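Local coordinates for Adhesin/hemolysin (Burkholderia pseudomallei 1026a, PDB 4G6V), which acts as the toxic tRNase part of a contact-dependent growth inhibition system, with which bacteria inhibit closely related neighbours, and is captured here with its immunity protein CdiI, at residues A[53-56]-A[57-61]; A[120-124]-A[125-129]; A[146-150]-A[151-155]. One frame throughout, in Å; residues are numbered along the deposited sequence.

Interaction 1: A[53-56]-A[57-61]; sequences PLSD and EVTTR
D56 holds CG between its own backbone N and carbonyl carbon (chi1 48°), which swings the carboxylate over the first turn of the helix and brings OD1 to T59; T60 places OG1 beside its own N (chi1 -65°), pointing it back at the D56 carbonyl. The D56 and T59 side chains cross at about a right angle. T59 N donates to D56 OD1 over 3.1 Å and the bond is nearly straight (173° at the hydrogen), although the N-H arrives from above the carboxylate plane.

The backbone oxygen of D56 takes two bonds from a single residue: T60 N at 2.9 Å from D56 O, the ordinary i to i+4 helical bond, and T60 OG1 at 2.6 Å from the same D56 O. The two donors come to it from opposite faces of the carbonyl plane. A water bridges the two side-chain ends, donating to D56 OD2 over 3.2 Å and lying 2.9 Å from T59 OG1. Apart from these polar bonds, S55 CB packs against T59 CG2 at 3.7 Å, while S55 OG turns back to bond P52 O.

The immunity protein draws on the same groups: R101 of the CdiI chain forms a salt bridge with D56 OD1, and Q95 of that chain bonds T59 OG1. D56 OD1 is therefore shared between helix and partner. This is an aspartate N-cap, opening helix 57-74, the helix that also carries the probable active-site residue E66.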
loop_
_atom_site.group_PDB
_atom_site.type_symbol
_atom_site.label_atom_id
_atom_site.label_comp_id
_atom_site.label_asym_id
_atom_site.label_seq_id
_atom_site.Cartn_x
_atom_site.Cartn_y
_atom_site.Cartn_z
ATOM N N PRO A 53 -8.492 -17.077 5.704
ATOM C CA PRO A 53 -9.884 -17.374 5.372
ATOM C C PRO A 53 -10.814 -16.187 5.638
ATOM O O PRO A 53 -11.705 -15.904 4.831
ATOM C CB PRO A 53 -10.230 -18.508 6.337
ATOM C CG PRO A 53 -8.945 -19.096 6.744
ATOM C CD PRO A 53 -7.937 -18.028 6.682
ATOM N N LEU A 54 -10.615 -15.501 6.761
ATOM C CA LEU A 54 -11.546 -14.444 7.168
ATOM C C LEU A 54 -11.393 -13.121 6.416
ATOM O O LEU A 54 -12.310 -12.307 6.428
ATOM C CB LEU A 54 -11.533 -14.225 8.687
ATOM C CG LEU A 54 -12.193 -15.385 9.440
ATOM C CD1 LEU A 54 -12.149 -15.189 10.934
ATOM C CD2 LEU A 54 -13.609 -15.582 8.979
ATOM N N SER A 55 -10.265 -12.925 5.749
ATOM C CA SER A 55 -10.100 -11.793 4.847
ATOM C C SER A 55 -11.311 -11.674 3.946
ATOM O O SER A 55 -11.808 -12.668 3.435
ATOM C CB SER A 55 -8.843 -11.956 3.965
ATOM O OG SER A 55 -7.745 -12.484 4.692
ATOM N N ASP A 56 -11.763 -10.445 3.739
ATOM C CA ASP A 56 -12.926 -10.132 2.909
ATOM C C ASP A 56 -12.558 -10.083 1.431
ATOM O O ASP A 56 -11.455 -10.442 1.063
ATOM C CB ASP A 56 -13.464 -8.765 3.304
ATOM C CG ASP A 56 -12.363 -7.729 3.388
ATOM O OD1 ASP A 56 -11.938 -7.199 2.331
ATOM O OD2 ASP A 56 -11.891 -7.486 4.517
ATOM N N GLU A 57 -13.470 -9.596 0.593
ATOM C CA GLU A 57 -13.267 -9.646 -0.850
ATOM C C GLU A 57 -12.163 -8.726 -1.333
ATOM O O GLU A 57 -11.372 -9.109 -2.186
ATOM C CB GLU A 57 -14.562 -9.375 -1.620
ATOM C CG GLU A 57 -15.641 -10.454 -1.439
ATOM C CD GLU A 57 -16.332 -10.412 -0.068
ATOM O OE1 GLU A 57 -16.403 -9.312 0.568
ATOM O OE2 GLU A 57 -16.810 -11.498 0.348
ATOM N N VAL A 58 -12.112 -7.519 -0.775
ATOM C CA VAL A 58 -11.085 -6.533 -1.103
ATOM C C VAL A 58 -9.657 -7.014 -0.781
ATOM O O VAL A 58 -8.778 -7.027 -1.659
ATOM C CB VAL A 58 -11.335 -5.205 -0.361
ATOM C CG1 VAL A 58 -10.139 -4.273 -0.509
ATOM C CG2 VAL A 58 -12.620 -4.537 -0.854
ATOM N N THR A 59 -9.429 -7.376 0.484
ATOM C CA THR A 59 -8.131 -7.879 0.955
ATOM C C THR A 59 -7.741 -9.151 0.231
ATOM O O THR A 59 -6.612 -9.269 -0.260
ATOM C CB THR A 59 -8.131 -8.145 2.478
ATOM O OG1 THR A 59 -8.117 -6.897 3.180
ATOM C CG2 THR A 59 -6.927 -8.947 2.895
ATOM N N THR A 60 -8.681 -10.096 0.151
ATOM C CA THR A 60 -8.469 -11.324 -0.601
ATOM C C THR A 60 -7.993 -11.050 -2.033
ATOM O O THR A 60 -7.067 -11.692 -2.515
ATOM C CB THR A 60 -9.734 -12.207 -0.610
ATOM O OG1 THR A 60 -10.016 -12.636 0.724
ATOM C CG2 THR A 60 -9.536 -13.448 -1.496
ATOM N N ARG A 61 -8.616 -10.086 -2.702
ATOM C CA ARG A 61 -8.274 -9.794 -4.084
ATOM C C ARG A 61 -6.863 -9.219 -4.224
ATOM O O ARG A 61 -6.184 -9.495 -5.205
ATOM C CB ARG A 61 -9.314 -8.862 -4.713
ATOM C CG ARG A 61 -9.133 -8.647 -6.209
ATOM C CD ARG A 61 -9.844 -7.387 -6.701
ATOM N NE ARG A 61 -9.454 -6.195 -5.935
ATOM C CZ ARG A 61 -8.340 -5.483 -6.137
ATOM N NH1 ARG A 61 -7.469 -5.828 -7.092
ATOM N NH2 ARG A 61 -8.091 -4.417 -5.379
HETATM O O HOH W 1 -8.949 -7.828 5.762
#

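Interaction 2: A[120-124]-A[125-129]; sequences NKVSS and GQASN
K121 and V122 receive the two firmer backbone bonds that turn the chain out of its helix. Q126 N lies 2.9 Å from V122 O, bonded from above the carbonyl plane with a bent N-H (134° at the hydrogen). A127 N, 3.2 Å from K121 O, makes the straighter bond (168°), spanning six residues. G125 N adds a weak one, 3.4 Å from N120 O. The spans thus run five, four and six residues for the successive donors G125, Q126 and A127, and only the middle bond keeps the i to i+4 spacing of a helix. Q126 takes a positive phi of 67°, and that reversal brings the next N-H back over the last turn.

G125 precedes this residue, and its CA lies beside the carbonyl oxygen of K121. Outward from the bonds, V122 straddles the carbonyl of A127, with CG1 and CG2 each 3.4 Å from A127 O. The V122 CA-H points at that same oxygen, adding a CA-H...O contact, and the A127 methyl lies 4.4 Å from V122 CG2.

The K121 side chain leads away from the turn, its NZ making salt bridges with D96 and D4 of the CdiI chain. N129, where the chain approaches strand 129-133, bonds V100 O and K158 N through its side-chain amide. K121 is a probable active-site residue, and A127 lies about 4 Å, side chain to side chain, from D102, another. This irregular helix C-terminus, with a left-handed residue at Q126, closes the helical arm of a beta-alpha-beta crossover between the parallel neighbouring strands 99-104 and 129-133, within the PDDEXK-type nuclease fold.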
loop_
_atom_site.group_PDB
_atom_site.type_symbol
_atom_site.label_atom_id
_atom_site.label_comp_id
_atom_site.label_asym_id
_atom_site.label_seq_id
_atom_site.Cartn_x
_atom_site.Cartn_y
_atom_site.Cartn_z
ATOM N N ASN A 120 3.213 8.005 -1.982
ATOM C CA ASN A 120 3.118 7.822 -0.534
ATOM C C ASN A 120 3.535 6.461 0.017
ATOM O O ASN A 120 4.089 6.374 1.121
ATOM C CB ASN A 120 1.761 8.254 -0.019
ATOM C CG ASN A 120 1.602 9.762 -0.045
ATOM O OD1 ASN A 120 2.173 10.478 0.790
ATOM N ND2 ASN A 120 0.871 10.264 -1.032
ATOM N N LYS A 121 3.290 5.410 -0.759
ATOM C CA LYS A 121 3.818 4.102 -0.427
ATOM C C LYS A 121 5.334 4.196 -0.331
ATOM O O LYS A 121 5.950 3.556 0.512
ATOM C CB LYS A 121 3.417 3.066 -1.480
ATOM C CG LYS A 121 2.112 2.377 -1.200
ATOM C CD LYS A 121 1.550 1.768 -2.462
ATOM C CE LYS A 121 0.227 1.032 -2.231
ATOM N NZ LYS A 121 0.335 -0.080 -1.235
ATOM N N VAL A 122 5.930 5.001 -1.204
ATOM C CA VAL A 122 7.364 5.265 -1.132
ATOM C C VAL A 122 7.732 6.159 0.059
ATOM O O VAL A 122 8.486 5.734 0.935
ATOM C CB VAL A 122 7.912 5.857 -2.448
ATOM C CG1 VAL A 122 9.390 6.321 -2.281
ATOM C CG2 VAL A 122 7.755 4.834 -3.580
ATOM N N SER A 123 7.197 7.378 0.112
ATOM C CA SER A 123 7.559 8.308 1.205
ATOM C C SER A 123 7.202 7.825 2.621
ATOM O O SER A 123 8.013 7.941 3.534
ATOM C CB SER A 123 7.031 9.737 0.969
ATOM O OG SER A 123 5.672 9.771 0.578
ATOM N N SER A 124 6.006 7.276 2.820
ATOM C CA SER A 124 5.649 6.831 4.172
ATOM C C SER A 124 5.913 5.350 4.419
ATOM O O SER A 124 6.228 4.945 5.544
ATOM C CB SER A 124 4.202 7.183 4.519
ATOM O OG SER A 124 4.085 8.507 4.985
ATOM N N GLY A 125 5.792 4.548 3.364
ATOM C CA GLY A 125 5.946 3.108 3.473
ATOM C C GLY A 125 7.333 2.570 3.158
ATOM O O GLY A 125 7.616 1.415 3.459
ATOM N N GLN A 126 8.190 3.401 2.558
ATOM C CA GLN A 126 9.576 3.039 2.262
ATOM C C GLN A 126 9.651 1.936 1.216
ATOM O O GLN A 126 10.568 1.091 1.209
ATOM C CB GLN A 126 10.324 2.633 3.528
ATOM C CG GLN A 126 10.202 3.642 4.653
ATOM C CD GLN A 126 10.719 3.089 5.964
ATOM O OE1 GLN A 126 10.554 1.898 6.253
ATOM N NE2 GLN A 126 11.361 3.947 6.763
ATOM N N ALA A 127 8.654 1.941 0.341
ATOM C CA ALA A 127 8.715 1.126 -0.851
ATOM C C ALA A 127 9.685 1.817 -1.826
ATOM O O ALA A 127 9.909 3.029 -1.741
ATOM C CB ALA A 127 7.327 0.985 -1.463
ATOM N N SER A 128 10.249 1.035 -2.740
ATOM C CA SER A 128 11.140 1.535 -3.787
ATOM C C SER A 128 10.685 1.008 -5.157
ATOM O O SER A 128 10.163 1.758 -5.987
ATOM C CB SER A 128 12.558 1.058 -3.500
ATOM O OG SER A 128 12.527 -0.285 -3.037
ATOM N N ASN A 129 10.887 -0.291 -5.382
ATOM C CA ASN A 129 10.510 -0.921 -6.638
ATOM C C ASN A 129 9.120 -1.551 -6.571
ATOM O O ASN A 129 8.835 -2.376 -5.692
ATOM C CB ASN A 129 11.554 -1.955 -7.023
ATOM C CG ASN A 129 12.935 -1.364 -7.061
ATOM O OD1 ASN A 129 13.161 -0.358 -7.734
ATOM N ND2 ASN A 129 13.864 -1.956 -6.312
#

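Interaction 3: A[146-150]-A[151-155]; sequences AQINS and YPIPG
Y151 lays one face of its ring over the carbonyl of S150, where S150 O comes 3.2 Å from Y151 CG; it reaches this place with CG beside its own backbone N (chi1 -58°). S150 CB flanks the same ring, 3.8 Å from Y151 CD1. In the plane of the ring, at its edge, sits the carbonyl oxygen of Q147. The Q147 side chain, bent at chi2, carries its amide toward the ring: NE2 stands 3.9 Å from Y151 CD1, with amide and ring planes only 15° apart although the side chains as a whole run obliquely to each other.

The backbone between them is loosely tied. Y151 N reaches Q147 O over 3.3 Å in a weak bond, bent to 131° at the hydrogen. The next residue, P152, has no N-H to continue the helical pattern; its CA lies 3.7 Å from I148 O, and its CD meets N149 O at 3.8 Å.

Farther along, I153 points back toward the helix, its CD1 touching the buried I148 at CG1, 4.2 Å away. Both ends of the contact also lean on helix 111-123, Q147 on V111, R112 and A115, I153 on S119. Here a helix C-terminus followed by a proline, P152 coming two residues after the last helical residue, leads helix 141-150 toward strand 159-162, in the beta-alpha-beta crossover that begins at the parallel neighbouring strand 129-133.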
loop_
_atom_site.group_PDB
_atom_site.type_symbol
_atom_site.label_atom_id
_atom_site.label_comp_id
_atom_site.label_asym_id
_atom_site.label_seq_id
_atom_site.Cartn_x
_atom_site.Cartn_y
_atom_site.Cartn_z
ATOM N N ALA A 146 3.234 8.109 -18.514
ATOM C CA ALA A 146 3.203 9.550 -18.748
ATOM C C ALA A 146 3.180 10.328 -17.433
ATOM O O ALA A 146 3.968 11.268 -17.249
ATOM C CB ALA A 146 2.008 9.930 -19.610
ATOM N N GLN A 147 2.284 9.915 -16.532
ATOM C CA GLN A 147 2.103 10.544 -15.225
ATOM C C GLN A 147 3.382 10.489 -14.380
ATOM O O GLN A 147 3.882 11.522 -13.912
ATOM C CB GLN A 147 0.937 9.885 -14.474
ATOM C CG GLN A 147 0.582 10.557 -13.157
ATOM C CD GLN A 147 -0.284 11.800 -13.343
ATOM O OE1 GLN A 147 -1.147 11.847 -14.233
ATOM N NE2 GLN A 147 -0.063 12.812 -12.498
ATOM N N ILE A 148 3.917 9.286 -14.202
ATOM C CA ILE A 148 5.150 9.106 -13.433
ATOM C C ILE A 148 6.344 9.854 -14.033
ATOM O O ILE A 148 7.308 10.159 -13.330
ATOM C CB ILE A 148 5.487 7.612 -13.246
ATOM C CG1 ILE A 148 4.396 6.951 -12.402
ATOM C CG2 ILE A 148 6.824 7.443 -12.569
ATOM C CD1 ILE A 148 4.621 5.498 -12.126
ATOM N N ASN A 149 6.278 10.163 -15.326
ATOM C CA ASN A 149 7.372 10.887 -15.970
ATOM C C ASN A 149 7.253 12.410 -15.895
ATOM O O ASN A 149 8.250 13.102 -15.685
ATOM C CB ASN A 149 7.604 10.417 -17.413
ATOM C CG ASN A 149 8.291 9.059 -17.476
ATOM O OD1 ASN A 149 8.983 8.664 -16.529
ATOM N ND2 ASN A 149 8.106 8.335 -18.593
ATOM N N SER A 150 6.049 12.945 -16.053
ATOM C CA SER A 150 5.904 14.398 -15.997
ATOM C C SER A 150 5.986 14.950 -14.575
ATOM O O SER A 150 6.106 16.154 -14.374
ATOM C CB SER A 150 4.634 14.848 -16.712
ATOM O OG SER A 150 4.822 14.724 -18.115
ATOM N N TYR A 151 5.954 14.051 -13.600
ATOM C CA TYR A 151 6.023 14.422 -12.196
ATOM C C TYR A 151 6.839 13.382 -11.443
ATOM O O TYR A 151 6.299 12.493 -10.804
ATOM C CB TYR A 151 4.609 14.547 -11.601
ATOM C CG TYR A 151 3.739 15.562 -12.318
ATOM C CD1 TYR A 151 2.861 15.174 -13.331
ATOM C CD2 TYR A 151 3.815 16.914 -12.002
ATOM C CE1 TYR A 151 2.069 16.115 -13.998
ATOM C CE2 TYR A 151 3.032 17.861 -12.662
ATOM C CZ TYR A 151 2.164 17.462 -13.657
ATOM O OH TYR A 151 1.405 18.414 -14.310
ATOM N N PRO A 152 8.163 13.481 -11.522
ATOM C CA PRO A 152 8.927 12.415 -10.866
ATOM C C PRO A 152 8.525 12.249 -9.399
ATOM O O PRO A 152 8.081 13.189 -8.728
ATOM C CB PRO A 152 10.379 12.894 -11.001
ATOM C CG PRO A 152 10.368 13.739 -12.249
ATOM C CD PRO A 152 9.035 14.456 -12.199
ATOM N N ILE A 153 8.672 11.032 -8.908
ATOM C CA ILE A 153 8.261 10.707 -7.561
ATOM C C ILE A 153 9.514 10.428 -6.748
ATOM O O ILE A 153 10.227 9.452 -7.003
ATOM C CB ILE A 153 7.319 9.486 -7.588
ATOM C CG1 ILE A 153 6.021 9.839 -8.304
ATOM C CG2 ILE A 153 7.006 8.952 -6.196
ATOM C CD1 ILE A 153 5.162 8.631 -8.585
ATOM N N PRO A 154 9.815 11.300 -5.782
ATOM C CA PRO A 154 11.065 11.110 -5.027
ATOM C C PRO A 154 11.138 9.714 -4.416
ATOM O O PRO A 154 10.151 9.222 -3.881
ATOM C CB PRO A 154 10.986 12.174 -3.928
ATOM C CG PRO A 154 10.151 13.284 -4.537
ATOM C CD PRO A 154 9.128 12.557 -5.432
ATOM N N GLY A 155 12.302 9.079 -4.543
ATOM C CA GLY A 155 12.583 7.804 -3.907
ATOM C C GLY A 155 12.220 6.610 -4.752
ATOM O O GLY A 155 12.671 5.484 -4.476
#

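Overall arrangement
Along the chain the three contacts follow one another, and each marks an end of a helix: interaction 1 the start of 57-74, interactions 2 and 3 the ends of 111-123 and 141-150. Interactions 1 and 3 lie on opposite sides of the chain's centre, with centres 31 Å apart. Interaction 2 is 14 Å from interaction 3, centre to centre, and they touch where V122 CG1 meets P154 O at 3.4 Å. The two later helices link successive parallel strands of the mixed sheet, 99-104, 129-133 and 159-162. CdiI contacts interactions 1 and 2, whose centres are 23 Å apart, consistent with immunity by covering the probable active-site region.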